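Local coordinates for protein decaprenyl diphosphate synthase (PDB 3MZV) that probably elongates farnesyl diphosphate with isopentenyl diphosphate units, using magnesium, to make the long all-trans polyprenyl diphosphate for quinone side chains, at residues B[264-267]-B[273-276]. Numbering follows the deposited sequence.
Sequences WKRV and QQDG
One hydrogen bond joins Gln273 to Val267: NE2 of the glutamine donates a hydrogen bond to the backbone O of Val267 at 2.7 Å, nearly straight at 169°, with Val267 O lying close to the plane of the Gln273 amide. The donor stands tilted from the carbonyl plane of Val267. The same NE2 also bonds to Phe240 O, so one amide nitrogen ties helix 258-270 to helix 238-241. Apolar contact adds to this grip, CG of Gln273 resting 3.9 Å from CB of Val267. With CG beside its backbone N (chi1 -62°) and the chain extended beyond it, Gln273 runs past Val267 to the carbonyl. Replacing Gln273 by alanine removes the amide, which would probably leave Val267 O without this donor and break the link to Phe240. Among the polar groups, Arg266 crosses Gln274 at about a right angle, its NH2 only grazing Gln274 NE2 at 4.1 Å; NH2 forms a salt bridge with Asp277 OD2, which also accepts the backbone N of Gln274. CG1 of Val267 covers part of one guanidinium face. Together these contacts belong to a short helix-loop-helix connection, in which the loop folds back on helix 258-270 before helix 277-287 begins, with Gly276 at its N-cap position, at the periphery of the mostly helical polyprenyl synthase fold.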
ATOM      1  N   TRP B 264      12.015 -34.486  -3.722  1.00 32.97           N
ATOM      2  CA  TRP B 264      11.385 -33.233  -3.268  1.00 34.91           C
ATOM      3  C   TRP B 264      12.425 -32.225  -2.769  1.00 35.78           C
ATOM      4  O   TRP B 264      12.314 -31.020  -3.038  1.00 36.95           O
ATOM      5  CB  TRP B 264      10.317 -33.468  -2.192  1.00 34.29           C
ATOM      6  CG  TRP B 264       9.149 -34.214  -2.720  1.00 30.70           C
ATOM      7  CD1 TRP B 264       8.761 -35.435  -2.345  1.00 30.70           C
ATOM      8  CD2 TRP B 264       8.207 -33.779  -3.724  1.00 34.38           C
ATOM      9  NE1 TRP B 264       7.666 -35.838  -3.059  1.00 35.13           N
ATOM     10  CE2 TRP B 264       7.279 -34.826  -3.895  1.00 32.45           C
ATOM     11  CE3 TRP B 264       8.047 -32.598  -4.477  1.00 32.56           C
ATOM     12  CZ2 TRP B 264       6.228 -34.752  -4.789  1.00 33.91           C
ATOM     13  CZ3 TRP B 264       7.003 -32.508  -5.352  1.00 35.20           C
ATOM     14  CH2 TRP B 264       6.106 -33.593  -5.537  1.00 33.95           C
ATOM     15  N   LYS B 265      13.443 -32.704  -2.074  1.00 36.54           N
ATOM     16  CA  LYS B 265      14.519 -31.855  -1.603  1.00 38.75           C
ATOM     17  C   LYS B 265      15.240 -31.157  -2.776  1.00 38.81           C
ATOM     18  O   LYS B 265      15.489 -29.915  -2.746  1.00 38.62           O
ATOM     19  CB  LYS B 265      15.506 -32.693  -0.808  1.00 40.10           C
ATOM     20  CG  LYS B 265      16.196 -32.005   0.324  1.00 46.82           C
ATOM     21  CD  LYS B 265      16.999 -33.020   1.224  1.00 53.38           C
ATOM     22  CE  LYS B 265      16.054 -34.022   1.995  1.00 55.96           C
ATOM     23  NZ  LYS B 265      15.842 -33.650   3.461  1.00 60.31           N
ATOM     24  N   ARG B 266      15.549 -31.953  -3.797  1.00 36.69           N
ATOM     25  CA  ARG B 266      16.194 -31.488  -5.007  1.00 37.78           C
ATOM     26  C   ARG B 266      15.397 -30.393  -5.685  1.00 37.78           C
ATOM     27  O   ARG B 266      15.916 -29.294  -5.877  1.00 38.60           O
ATOM     28  CB  ARG B 266      16.448 -32.648  -6.007  1.00 38.04           C
ATOM     29  CG  ARG B 266      17.086 -32.223  -7.301  1.00 39.45           C
ATOM     30  CD  ARG B 266      17.608 -33.385  -8.098  1.00 41.07           C
ATOM     31  NE  ARG B 266      16.526 -34.181  -8.686  1.00 40.01           N
ATOM     32  CZ  ARG B 266      15.834 -33.837  -9.768  1.00 41.39           C
ATOM     33  NH1 ARG B 266      14.908 -34.658 -10.237  1.00 41.45           N
ATOM     34  NH2 ARG B 266      16.080 -32.676 -10.401  1.00 41.48           N
ATOM     35  N   VAL B 267      14.149 -30.667  -6.009  1.00 36.58           N
ATOM     36  CA  VAL B 267      13.375 -29.794  -6.850  1.00 37.65           C
ATOM     37  C   VAL B 267      12.712 -28.630  -6.088  1.00 38.89           C
ATOM     38  O   VAL B 267      12.473 -27.584  -6.686  1.00 39.84           O
ATOM     39  CB  VAL B 267      12.278 -30.548  -7.727  1.00 37.03           C
ATOM     40  CG1 VAL B 267      12.876 -31.612  -8.656  1.00 36.21           C
ATOM     41  CG2 VAL B 267      11.200 -31.142  -6.878  1.00 36.00           C
ATOM     42  N   GLN B 273      15.728 -27.916 -10.773  1.00 46.98           N
ATOM     43  CA  GLN B 273      14.673 -28.501 -11.591  1.00 46.64           C
ATOM     44  C   GLN B 273      15.189 -28.713 -12.977  1.00 48.38           C
ATOM     45  O   GLN B 273      15.853 -27.855 -13.517  1.00 48.92           O
ATOM     46  CB  GLN B 273      13.402 -27.646 -11.569  1.00 45.34           C
ATOM     47  CG  GLN B 273      12.841 -27.554 -10.177  1.00 45.06           C
ATOM     48  CD  GLN B 273      11.617 -26.654 -10.015  1.00 43.99           C
ATOM     49  OE1 GLN B 273      11.096 -26.076 -10.980  1.00 41.87           O
ATOM     50  NE2 GLN B 273      11.134 -26.567  -8.779  1.00 44.25           N
ATOM     51  N   GLN B 274      14.902 -29.872 -13.552  1.00 48.58           N
ATOM     52  CA  GLN B 274      15.389 -30.198 -14.860  1.00 51.81           C
ATOM     53  C   GLN B 274      14.211 -30.664 -15.671  1.00 51.75           C
ATOM     54  O   GLN B 274      13.133 -30.866 -15.138  1.00 50.01           O
ATOM     55  CB  GLN B 274      16.498 -31.268 -14.797  1.00 52.39           C
ATOM     56  CG  GLN B 274      17.636 -30.934 -13.777  1.00 54.33           C
ATOM     57  CD  GLN B 274      18.739 -31.988 -13.750  1.00 58.38           C
ATOM     58  OE1 GLN B 274      18.937 -32.713 -14.721  1.00 61.32           O
ATOM     59  NE2 GLN B 274      19.449 -32.081 -12.635  1.00 58.79           N
ATOM     60  N   ASP B 275      14.414 -30.838 -16.967  1.00 53.11           N
ATOM     61  CA  ASP B 275      13.303 -31.255 -17.825  1.00 53.59           C
ATOM     62  C   ASP B 275      12.719 -32.567 -17.390  1.00 51.03           C
ATOM     63  O   ASP B 275      13.443 -33.518 -17.090  1.00 51.34           O
ATOM     64  CB  ASP B 275      13.721 -31.310 -19.284  1.00 55.99           C
ATOM     65  CG  ASP B 275      13.841 -29.941 -19.859  1.00 59.47           C
ATOM     66  OD1 ASP B 275      12.784 -29.322 -20.122  1.00 63.06           O
ATOM     67  OD2 ASP B 275      14.986 -29.469 -19.999  1.00 65.87           O
ATOM     68  N   GLY B 276      11.388 -32.598 -17.323  1.00 49.00           N
ATOM     69  CA  GLY B 276      10.672 -33.780 -16.885  1.00 46.48           C
ATOM     70  C   GLY B 276      10.279 -33.759 -15.402  1.00 44.44           C
ATOM     71  O   GLY B 276       9.420 -34.526 -14.988  1.00 42.77           O
TER